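Local coordinates for cell death-related nuclease 4 (Caenorhabditis elegans, PDB 5DK5), which degrades DNA and RNA from the 3' end as a metal-dependent DEDDh-family exonuclease and takes part in apoptotic DNA breakdown, at residues Phe18-Phe26 / Lys115-Leu126; Thr213-Cys221 / Phe262-Cys273. All blocks are in the same frame, centred on the assembly; numbering follows the deposited sequence.

Interaction 1: Phe18-Phe26 / Lys115-Leu126; sequences FDTLLILDF and KFAFVCDSRQDL. With IPA (isopropyl alcohol), chain L.
Leu-22 and Leu-24 of strand 20-26 meet the ring of Phe-118 obliquely; Phe-118 belongs to the parallel strand 116-120, and the two strands are neighbours in the middle of the RNase H-like exonuclease sheet. Leu-22 CD1 reaches Phe-118 CE1 at 3.6 Å, and the same methyl also touches Phe-116 CD2, so it sits in the corner where the two rings adjoin. Leu-24 turns the other way about its first torsion, CG anti to the backbone N (chi1 175°), which carries the branch toward Phe-118 and helix 124-136; there CD1 lies against Phe-118 CD1, and CD2 against Cys-120 SG, Asp-125 CB and Leu-126 CD2. On the opposite face Val-119 CG2 rests on Leu-21 CB. Before the strand begins, the ring of Phe-18 lies over Ala-117, whose CB sits 3.7 Å from the ring centroid and nearly on the ring normal, a CH-pi contact over the face. Backbone bonds knit the middle: Leu-22 N to Ala-117 O, Val-119 N to Leu-22 O and Leu-24 N to Val-119 O.

Beyond Cys-120 the chains part, and Asp-125, in the first turn of the helix that follows, reaches across with its side chain. Its OD2 receives Phe-26 N at 2.9 Å with an almost straight N-H...O angle of 175°, nearly along the C-O axis, while the Phe-26 ring turns an edge to Asp-125 O. A water spans the gap, donating to Leu-24 O and accepting from Asp-121 N. Asp-25 binds magnesium together with Glu-27 and Asp-194, and its OD2 lies 4.2 Å from Asp-125 OD2. The single straight bond thus ties Asp-125 to the backbone directly after a magnesium ligand and holds its OD2 close to the metal site.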
loop_
_atom_site.group_PDB
_atom_site.type_symbol
_atom_site.label_atom_id
_atom_site.label_comp_id
_atom_site.label_asym_id
_atom_site.label_seq_id
_atom_site.Cartn_x
_atom_site.Cartn_y
_atom_site.Cartn_z
ATOM N N PHE B 18 -3.378 37.479 15.553
ATOM C CA PHE B 18 -4.336 36.451 15.953
ATOM C C PHE B 18 -4.264 36.208 17.457
ATOM O O PHE B 18 -3.179 36.177 18.034
ATOM C CB PHE B 18 -4.071 35.143 15.202
ATOM C CG PHE B 18 -4.130 35.280 13.708
ATOM C CD1 PHE B 18 -5.335 35.171 13.037
ATOM C CD2 PHE B 18 -2.980 35.517 12.974
ATOM C CE1 PHE B 18 -5.394 35.297 11.663
ATOM C CE2 PHE B 18 -3.033 35.643 11.598
ATOM C CZ PHE B 18 -4.241 35.533 10.943
ATOM N N ASP B 19 -5.423 36.043 18.088
ATOM C CA ASP B 19 -5.477 35.711 19.509
ATOM C C ASP B 19 -5.278 34.212 19.734
ATOM O O ASP B 19 -4.959 33.781 20.843
ATOM C CB ASP B 19 -6.809 36.160 20.114
ATOM C CG ASP B 19 -6.792 37.615 20.548
ATOM O OD1 ASP B 19 -6.084 38.425 19.912
ATOM O OD2 ASP B 19 -7.486 37.950 21.532
ATOM N N THR B 20 -5.467 33.428 18.677
ATOM C CA THR B 20 -5.326 31.977 18.751
ATOM C C THR B 20 -4.559 31.434 17.550
ATOM O O THR B 20 -4.831 31.803 16.408
ATOM C CB THR B 20 -6.699 31.278 18.818
ATOM O OG1 THR B 20 -7.463 31.819 19.901
ATOM C CG2 THR B 20 -6.535 29.774 19.018
ATOM N N LEU B 21 -3.597 30.557 17.826
ATOM C CA LEU B 21 -2.852 29.859 16.785
ATOM C C LEU B 21 -2.957 28.350 16.981
ATOM O O LEU B 21 -2.640 27.826 18.049
ATOM C CB LEU B 21 -1.385 30.289 16.786
ATOM C CG LEU B 21 -1.103 31.752 16.437
ATOM C CD1 LEU B 21 0.377 32.051 16.597
ATOM C CD2 LEU B 21 -1.565 32.076 15.022
ATOM N N LEU B 22 -3.405 27.660 15.937
ATOM C CA LEU B 22 -3.572 26.214 15.980
ATOM C C LEU B 22 -2.421 25.530 15.259
ATOM O O LEU B 22 -2.322 25.592 14.039
ATOM C CB LEU B 22 -4.903 25.807 15.344
ATOM C CG LEU B 22 -6.162 26.435 15.945
ATOM C CD1 LEU B 22 -7.396 25.964 15.192
ATOM C CD2 LEU B 22 -6.285 26.114 17.430
ATOM N N ILE B 23 -1.550 24.878 16.019
ATOM C CA ILE B 23 -0.432 24.159 15.428
ATOM C C ILE B 23 -0.952 22.856 14.824
ATOM O O ILE B 23 -1.338 21.941 15.548
ATOM C CB ILE B 23 0.672 23.867 16.459
ATOM C CG1 ILE B 23 1.292 25.171 16.968
ATOM C CG2 ILE B 23 1.764 22.992 15.852
ATOM C CD1 ILE B 23 0.547 25.809 18.124
ATOM N N LEU B 24 -0.954 22.785 13.497
ATOM C CA LEU B 24 -1.558 21.669 12.773
ATOM C C LEU B 24 -0.508 20.704 12.230
ATOM O O LEU B 24 0.581 21.119 11.833
ATOM C CB LEU B 24 -2.424 22.207 11.630
ATOM C CG LEU B 24 -3.044 21.192 10.670
ATOM C CD1 LEU B 24 -4.402 21.690 10.204
ATOM C CD2 LEU B 24 -2.142 20.945 9.468
ATOM N N ASP B 25 -0.848 19.417 12.202
ATOM C CA ASP B 25 0.055 18.394 11.686
ATOM C C ASP B 25 -0.695 17.202 11.098
ATOM O O ASP B 25 -1.546 16.603 11.757
ATOM C CB ASP B 25 0.991 17.901 12.787
ATOM C CG ASP B 25 1.983 16.872 12.284
ATOM O OD1 ASP B 25 1.627 15.679 12.205
ATOM O OD2 ASP B 25 3.123 17.261 11.963
ATOM N N PHE B 26 -0.359 16.866 9.856
ATOM C CA PHE B 26 -0.888 15.678 9.198
ATOM C C PHE B 26 0.204 14.629 9.036
ATOM O O PHE B 26 1.353 14.953 8.738
ATOM C CB PHE B 26 -1.469 16.016 7.821
ATOM C CG PHE B 26 -2.760 16.784 7.865
ATOM C CD1 PHE B 26 -3.858 16.291 8.549
ATOM C CD2 PHE B 26 -2.884 17.988 7.191
ATOM C CE1 PHE B 26 -5.048 16.992 8.575
ATOM C CE2 PHE B 26 -4.070 18.693 7.213
ATOM C CZ PHE B 26 -5.154 18.195 7.907
ATOM N N LYS B 115 -10.137 34.890 12.697
ATOM C CA LYS B 115 -9.536 35.374 13.940
ATOM C C LYS B 115 -8.592 34.340 14.551
ATOM O O LYS B 115 -8.131 34.492 15.682
ATOM C CB LYS B 115 -10.626 35.758 14.940
ATOM C CG LYS B 115 -11.383 37.013 14.540
ATOM C CD LYS B 115 -12.270 37.519 15.661
ATOM C CE LYS B 115 -13.004 38.786 15.251
ATOM N NZ LYS B 115 -13.902 39.286 16.326
ATOM N N PHE B 116 -8.314 33.288 13.791
ATOM C CA PHE B 116 -7.300 32.311 14.163
ATOM C C PHE B 116 -6.607 31.832 12.894
ATOM O O PHE B 116 -7.163 31.939 11.802
ATOM C CB PHE B 116 -7.919 31.136 14.923
ATOM C CG PHE B 116 -8.786 30.253 14.071
ATOM C CD1 PHE B 116 -10.117 30.563 13.859
ATOM C CD2 PHE B 116 -8.266 29.111 13.485
ATOM C CE1 PHE B 116 -10.915 29.752 13.076
ATOM C CE2 PHE B 116 -9.059 28.295 12.701
ATOM C CZ PHE B 116 -10.384 28.616 12.496
ATOM N N ALA B 117 -5.391 31.315 13.040
ATOM C CA ALA B 117 -4.626 30.822 11.899
ATOM C C ALA B 117 -3.866 29.554 12.260
ATOM O O ALA B 117 -3.458 29.365 13.408
ATOM C CB ALA B 117 -3.666 31.889 11.407
ATOM N N PHE B 118 -3.678 28.688 11.269
ATOM C CA PHE B 118 -2.949 27.446 11.473
ATOM C C PHE B 118 -1.450 27.658 11.297
ATOM O O PHE B 118 -1.020 28.452 10.461
ATOM C CB PHE B 118 -3.449 26.365 10.512
ATOM C CG PHE B 118 -4.831 25.877 10.824
ATOM C CD1 PHE B 118 -5.034 24.910 11.792
ATOM C CD2 PHE B 118 -5.929 26.392 10.158
ATOM C CE1 PHE B 118 -6.306 24.462 12.087
ATOM C CE2 PHE B 118 -7.204 25.950 10.449
ATOM C CZ PHE B 118 -7.392 24.983 11.415
ATOM N N VAL B 119 -0.670 26.944 12.101
ATOM C CA VAL B 119 0.785 26.990 12.030
ATOM C C VAL B 119 1.325 25.610 11.676
ATOM O O VAL B 119 0.896 24.604 12.243
ATOM C CB VAL B 119 1.400 27.457 13.362
ATOM C CG1 VAL B 119 2.918 27.543 13.255
ATOM C CG2 VAL B 119 0.811 28.801 13.774
ATOM N N CYS B 120 2.261 25.572 10.734
ATOM C CA CYS B 120 2.885 24.324 10.310
ATOM C C CYS B 120 4.388 24.533 10.175
ATOM O O CYS B 120 4.861 25.670 10.146
ATOM C CB CYS B 120 2.285 23.839 8.989
ATOM S SG CYS B 120 0.489 23.621 9.022
ATOM N N ASP B 121 5.137 23.438 10.097
ATOM C CA ASP B 121 6.589 23.520 9.980
ATOM C C ASP B 121 7.024 23.605 8.517
ATOM O O ASP B 121 8.206 23.776 8.225
ATOM C CB ASP B 121 7.248 22.321 10.662
ATOM C CG ASP B 121 6.953 21.011 9.963
ATOM O OD1 ASP B 121 5.892 20.898 9.313
ATOM O OD2 ASP B 121 7.786 20.089 10.071
ATOM N N SER B 122 6.066 23.489 7.603
ATOM C CA SER B 122 6.345 23.626 6.177
ATOM C C SER B 122 5.047 23.806 5.401
ATOM O O SER B 122 3.965 23.844 5.984
ATOM C CB SER B 122 7.110 22.406 5.647
ATOM O OG SER B 122 6.294 21.247 5.649
ATOM N N ARG B 123 5.165 23.916 4.083
ATOM C CA ARG B 123 4.002 24.066 3.218
ATOM C C ARG B 123 3.298 22.731 3.013
ATOM O O ARG B 123 2.127 22.690 2.643
ATOM C CB ARG B 123 4.411 24.651 1.863
ATOM C CG ARG B 123 5.435 23.815 1.101
ATOM C CD ARG B 123 5.726 24.402 -0.273
ATOM N NE ARG B 123 6.256 25.761 -0.191
ATOM C CZ ARG B 123 6.472 26.549 -1.241
ATOM N NH1 ARG B 123 6.199 26.123 -2.468
ATOM N NH2 ARG B 123 6.960 27.769 -1.066
ATOM N N GLN B 124 4.022 21.645 3.269
ATOM C CA GLN B 124 3.556 20.301 2.943
ATOM C C GLN B 124 2.174 19.973 3.507
ATOM O O GLN B 124 1.325 19.437 2.795
ATOM C CB GLN B 124 4.566 19.266 3.449
ATOM C CG GLN B 124 5.960 19.425 2.865
ATOM C CD GLN B 124 5.970 19.307 1.355
ATOM O OE1 GLN B 124 5.229 18.510 0.780
ATOM N NE2 GLN B 124 6.801 20.110 0.702
ATOM N N ASP B 125 1.951 20.296 4.776
ATOM C CA ASP B 125 0.719 19.908 5.461
ATOM C C ASP B 125 -0.546 20.403 4.758
ATOM O O ASP B 125 -1.501 19.645 4.590
ATOM C CB ASP B 125 0.726 20.421 6.904
ATOM C CG ASP B 125 1.735 19.696 7.777
ATOM O OD1 ASP B 125 2.893 20.156 7.860
ATOM O OD2 ASP B 125 1.367 18.667 8.383
ATOM N N LEU B 126 -0.550 21.667 4.343
ATOM C CA LEU B 126 -1.753 22.274 3.781
ATOM C C LEU B 126 -1.711 22.398 2.258
ATOM O O LEU B 126 -2.706 22.123 1.587
ATOM C CB LEU B 126 -1.987 23.650 4.410
ATOM C CG LEU B 126 -2.350 23.640 5.901
ATOM C CD1 LEU B 126 -2.577 25.056 6.398
ATOM C CD2 LEU B 126 -3.581 22.782 6.185
HETATM C C1 IPA L . 10.264 25.865 3.685
HETATM C C2 IPA L . 9.372 24.648 3.770
HETATM C C3 IPA L . 10.085 23.445 3.190
HETATM O O2 IPA L . 8.201 24.890 3.028
HETATM O O HOH W 1 3.126 20.835 10.308
#

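Interaction 2: Thr213-Cys221 / Phe262-Cys273; sequences TVNELLTCC and FRLEMYGVCRYC. With ZN (zinc ion), chain I.
The backbones of Thr-213-Cys-221, with strand 216-219, and the largely irregular Phe-262-Cys-273 draw closest at Thr-219 and Cys-270, whose CA atoms are 5.7 Å apart, and the join is locked by a Cys4 zinc site. Cys-220, Cys-270 and Cys-273 supply three thiolates and Cys-280 the fourth; Cys-270 and Cys-273 form a CxxC pair. Cys-270 SG, bound to zinc at 2.3 Å, also accepts weak bonds from Tyr-272 N and Cys-273 N, which fold the CxxC turn around the sulfur and may temper its charge.

Beside the metal, Tyr-272 lies flat over Cys-221, with CB beneath the ring centre at 3.7 Å in a CH-pi contact. The SG of Cys-221, anti to its backbone N (chi1 -179°), runs obliquely under the ring to the phenol end, 3.6 Å from Tyr-272 OH. Thr-219 CG2 touches Arg-271 CB, whereas the hydroxyl of Thr-219 bonds to Thr-255 on strand 253-256. Farther along, the side chains of Leu-217 and Met-266 cross at about a right angle, CD1 against CE, and Met-266 CG lies over one face of the Arg-271 guanidinium, toward its rim. At the far end Val-214 sets its CB over the centre of the Phe-262 ring, a CH-pi contact. One water links the backbones, donating to Leu-218 O and accepting from Arg-271 N at 3.0 Å each.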
loop_
_atom_site.group_PDB
_atom_site.type_symbol
_atom_site.label_atom_id
_atom_site.label_comp_id
_atom_site.label_asym_id
_atom_site.label_seq_id
_atom_site.Cartn_x
_atom_site.Cartn_y
_atom_site.Cartn_z
ATOM N N THR B 213 3.141 35.755 11.693
ATOM C CA THR B 213 1.924 36.096 10.961
ATOM C C THR B 213 1.757 35.163 9.764
ATOM O O THR B 213 2.688 34.449 9.397
ATOM C CB THR B 213 1.950 37.552 10.451
ATOM O OG1 THR B 213 2.598 38.394 11.412
ATOM C CG2 THR B 213 0.541 38.067 10.197
ATOM N N VAL B 214 0.569 35.169 9.165
ATOM C CA VAL B 214 0.341 34.487 7.893
ATOM C C VAL B 214 1.354 34.971 6.855
ATOM O O VAL B 214 1.402 36.159 6.537
ATOM C CB VAL B 214 -1.097 34.729 7.374
ATOM C CG1 VAL B 214 -1.256 34.252 5.929
ATOM C CG2 VAL B 214 -2.116 34.045 8.283
ATOM N N ASN B 215 2.159 34.045 6.339
ATOM C CA ASN B 215 3.189 34.372 5.356
ATOM C C ASN B 215 3.042 33.580 4.056
ATOM O O ASN B 215 3.808 33.779 3.112
ATOM C CB ASN B 215 4.580 34.136 5.951
ATOM C CG ASN B 215 4.738 32.749 6.541
ATOM O OD1 ASN B 215 3.866 31.892 6.397
ATOM N ND2 ASN B 215 5.863 32.519 7.206
ATOM N N GLU B 216 2.059 32.685 4.012
ATOM C CA GLU B 216 1.777 31.911 2.807
ATOM C C GLU B 216 0.279 31.829 2.541
ATOM O O GLU B 216 -0.520 31.648 3.462
ATOM C CB GLU B 216 2.370 30.503 2.918
ATOM C CG GLU B 216 3.891 30.470 2.815
ATOM C CD GLU B 216 4.445 29.068 2.628
ATOM O OE1 GLU B 216 3.652 28.104 2.611
ATOM O OE2 GLU B 216 5.679 28.931 2.494
ATOM N N LEU B 217 -0.084 31.975 1.269
ATOM C CA LEU B 217 -1.471 31.901 0.826
ATOM C C LEU B 217 -1.591 30.908 -0.323
ATOM O O LEU B 217 -0.634 30.695 -1.066
ATOM C CB LEU B 217 -1.975 33.273 0.376
ATOM C CG LEU B 217 -1.717 34.464 1.300
ATOM C CD1 LEU B 217 -1.960 35.761 0.549
ATOM C CD2 LEU B 217 -2.594 34.391 2.536
ATOM N N LEU B 218 -2.768 30.305 -0.463
ATOM C CA LEU B 218 -3.047 29.411 -1.579
ATOM C C LEU B 218 -3.954 30.098 -2.595
ATOM O O LEU B 218 -5.098 30.440 -2.290
ATOM C CB LEU B 218 -3.688 28.113 -1.085
ATOM C CG LEU B 218 -2.832 27.226 -0.175
ATOM C CD1 LEU B 218 -3.539 25.899 0.070
ATOM C CD2 LEU B 218 -1.441 26.990 -0.758
ATOM N N THR B 219 -3.423 30.299 -3.799
ATOM C CA THR B 219 -4.146 30.972 -4.874
ATOM C C THR B 219 -4.368 30.025 -6.049
ATOM O O THR B 219 -3.739 28.971 -6.134
ATOM C CB THR B 219 -3.390 32.218 -5.366
ATOM O OG1 THR B 219 -2.106 31.833 -5.873
ATOM C CG2 THR B 219 -3.209 33.219 -4.233
ATOM N N CYS B 220 -5.252 30.420 -6.961
ATOM C CA CYS B 220 -5.694 29.543 -8.041
ATOM C C CYS B 220 -4.794 29.575 -9.274
ATOM O O CYS B 220 -4.902 28.709 -10.142
ATOM C CB CYS B 220 -7.117 29.915 -8.461
ATOM S SG CYS B 220 -7.289 31.621 -9.053
ATOM N N CYS B 221 -3.918 30.571 -9.360
ATOM C CA CYS B 221 -3.125 30.772 -10.568
ATOM C C CYS B 221 -1.764 31.397 -10.286
ATOM O O CYS B 221 -1.586 32.123 -9.308
ATOM C CB CYS B 221 -3.900 31.648 -11.558
ATOM S SG CYS B 221 -3.045 31.956 -13.119
ATOM N N PHE B 262 -0.108 41.450 5.152
ATOM C CA PHE B 262 -1.292 40.648 5.450
ATOM C C PHE B 262 -2.320 41.401 6.288
ATOM O O PHE B 262 -1.988 41.989 7.319
ATOM C CB PHE B 262 -0.902 39.363 6.179
ATOM C CG PHE B 262 -2.083 38.561 6.644
ATOM C CD1 PHE B 262 -2.810 37.798 5.749
ATOM C CD2 PHE B 262 -2.474 38.579 7.973
ATOM C CE1 PHE B 262 -3.902 37.063 6.168
ATOM C CE2 PHE B 262 -3.566 37.847 8.398
ATOM C CZ PHE B 262 -4.280 37.087 7.495
ATOM N N ARG B 263 -3.571 41.363 5.834
ATOM C CA ARG B 263 -4.698 41.927 6.571
ATOM C C ARG B 263 -5.694 40.817 6.885
ATOM O O ARG B 263 -5.856 39.883 6.101
ATOM C CB ARG B 263 -5.378 43.039 5.766
ATOM C CG ARG B 263 -4.423 44.077 5.189
ATOM C CD ARG B 263 -3.591 44.751 6.270
ATOM N NE ARG B 263 -2.547 45.602 5.709
ATOM C CZ ARG B 263 -1.496 46.046 6.391
ATOM N NH1 ARG B 263 -1.334 45.714 7.665
ATOM N NH2 ARG B 263 -0.596 46.818 5.794
ATOM N N LEU B 264 -6.361 40.919 8.030
ATOM C CA LEU B 264 -7.327 39.906 8.440
ATOM C C LEU B 264 -8.508 39.819 7.479
ATOM O O LEU B 264 -9.129 38.764 7.348
ATOM C CB LEU B 264 -7.835 40.191 9.854
ATOM C CG LEU B 264 -7.069 39.467 10.961
ATOM C CD1 LEU B 264 -5.610 39.879 10.971
ATOM C CD2 LEU B 264 -7.715 39.722 12.315
ATOM N N GLU B 265 -8.809 40.925 6.806
ATOM C CA GLU B 265 -9.943 40.975 5.889
ATOM C C GLU B 265 -9.662 40.217 4.595
ATOM O O GLU B 265 -10.532 40.112 3.730
ATOM C CB GLU B 265 -10.313 42.424 5.566
ATOM C CG GLU B 265 -9.191 43.233 4.916
ATOM C CD GLU B 265 -9.656 44.586 4.407
ATOM O OE1 GLU B 265 -10.848 44.719 4.054
ATOM O OE2 GLU B 265 -8.826 45.519 4.358
ATOM N N MET B 266 -8.446 39.698 4.458
ATOM C CA MET B 266 -8.096 38.884 3.300
ATOM C C MET B 266 -8.769 37.519 3.389
ATOM O O MET B 266 -8.947 36.842 2.376
ATOM C CB MET B 266 -6.580 38.719 3.190
ATOM C CG MET B 266 -5.849 39.982 2.757
ATOM S SD MET B 266 -4.059 39.902 2.982
ATOM C CE MET B 266 -3.716 38.175 2.631
ATOM N N TYR B 267 -9.139 37.116 4.602
ATOM C CA TYR B 267 -9.918 35.900 4.795
ATOM C C TYR B 267 -11.375 36.193 4.423
ATOM O O TYR B 267 -11.919 37.167 4.938
ATOM C CB TYR B 267 -9.823 35.419 6.249
ATOM C CG TYR B 267 -10.579 34.134 6.520
ATOM C CD1 TYR B 267 -11.962 34.131 6.662
ATOM C CD2 TYR B 267 -9.910 32.923 6.633
ATOM C CE1 TYR B 267 -12.654 32.962 6.900
ATOM C CE2 TYR B 267 -10.594 31.747 6.876
ATOM C CZ TYR B 267 -11.966 31.773 7.010
ATOM O OH TYR B 267 -12.657 30.606 7.253
ATOM N N GLY B 268 -12.033 35.412 3.556
ATOM C CA GLY B 268 -11.497 34.275 2.819
ATOM C C GLY B 268 -11.634 34.533 1.328
ATOM O O GLY B 268 -12.466 33.931 0.650
ATOM N N VAL B 269 -10.822 35.458 0.830
ATOM C CA VAL B 269 -10.831 35.841 -0.577
ATOM C C VAL B 269 -9.510 35.464 -1.229
ATOM O O VAL B 269 -8.439 35.781 -0.710
ATOM C CB VAL B 269 -11.067 37.355 -0.745
ATOM C CG1 VAL B 269 -11.049 37.742 -2.217
ATOM C CG2 VAL B 269 -12.387 37.759 -0.102
ATOM N N CYS B 270 -9.588 34.783 -2.368
ATOM C CA CYS B 270 -8.390 34.406 -3.105
ATOM C C CYS B 270 -7.627 35.658 -3.510
ATOM O O CYS B 270 -8.200 36.590 -4.072
ATOM C CB CYS B 270 -8.742 33.577 -4.339
ATOM S SG CYS B 270 -7.331 33.301 -5.432
ATOM N N ARG B 271 -6.334 35.675 -3.215
ATOM C CA ARG B 271 -5.511 36.848 -3.473
ATOM C C ARG B 271 -5.391 37.135 -4.968
ATOM O O ARG B 271 -5.246 38.289 -5.371
ATOM C CB ARG B 271 -4.119 36.660 -2.863
ATOM C CG ARG B 271 -3.519 37.922 -2.268
ATOM C CD ARG B 271 -4.352 38.441 -1.116
ATOM N NE ARG B 271 -4.813 39.808 -1.353
ATOM C CZ ARG B 271 -6.017 40.278 -1.034
ATOM N NH1 ARG B 271 -6.929 39.499 -0.463
ATOM N NH2 ARG B 271 -6.314 41.544 -1.294
ATOM N N TYR B 272 -5.460 36.090 -5.788
ATOM C CA TYR B 272 -5.276 36.248 -7.226
ATOM C C TYR B 272 -6.551 36.727 -7.924
ATOM O O TYR B 272 -6.600 37.844 -8.438
ATOM C CB TYR B 272 -4.807 34.933 -7.852
ATOM C CG TYR B 272 -4.332 35.095 -9.275
ATOM C CD1 TYR B 272 -5.224 35.047 -10.336
ATOM C CD2 TYR B 272 -2.990 35.308 -9.557
ATOM C CE1 TYR B 272 -4.795 35.202 -11.638
ATOM C CE2 TYR B 272 -2.551 35.464 -10.855
ATOM C CZ TYR B 272 -3.457 35.410 -11.892
ATOM O OH TYR B 272 -3.020 35.563 -13.187
ATOM N N CYS B 273 -7.577 35.880 -7.939
ATOM C CA CYS B 273 -8.797 36.163 -8.693
ATOM C C CYS B 273 -9.761 37.067 -7.927
ATOM O O CYS B 273 -10.767 37.514 -8.477
ATOM C CB CYS B 273 -9.503 34.857 -9.064
ATOM S SG CYS B 273 -10.170 33.941 -7.662
HETATM ZN ZN ZN I . -8.486 32.312 -7.139
HETATM O O HOH W 2 -5.471 33.329 -1.473
#

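From the N terminus, strand 20-28 enters the middle of the mixed sheet, and interaction 1 closes a long loop that takes in the antiparallel strands 41-50 and 55-65 and three helices before strand 116-120 returns beside it. Interaction 2 opens only later, after strand 147-150 and helix 191-207, and closes a shorter loop through helix 239-249 and strand 253-256. The two loops follow in series and neither encloses the other. Strand 147-150, between 116-120 and 216-219, joins them within one sheet. They also touch directly: Phe-18 CZ packs 3.5 Å from Phe-262 CE2, tying the magnesium-bearing exonuclease core to the zinc-bound C-terminal part.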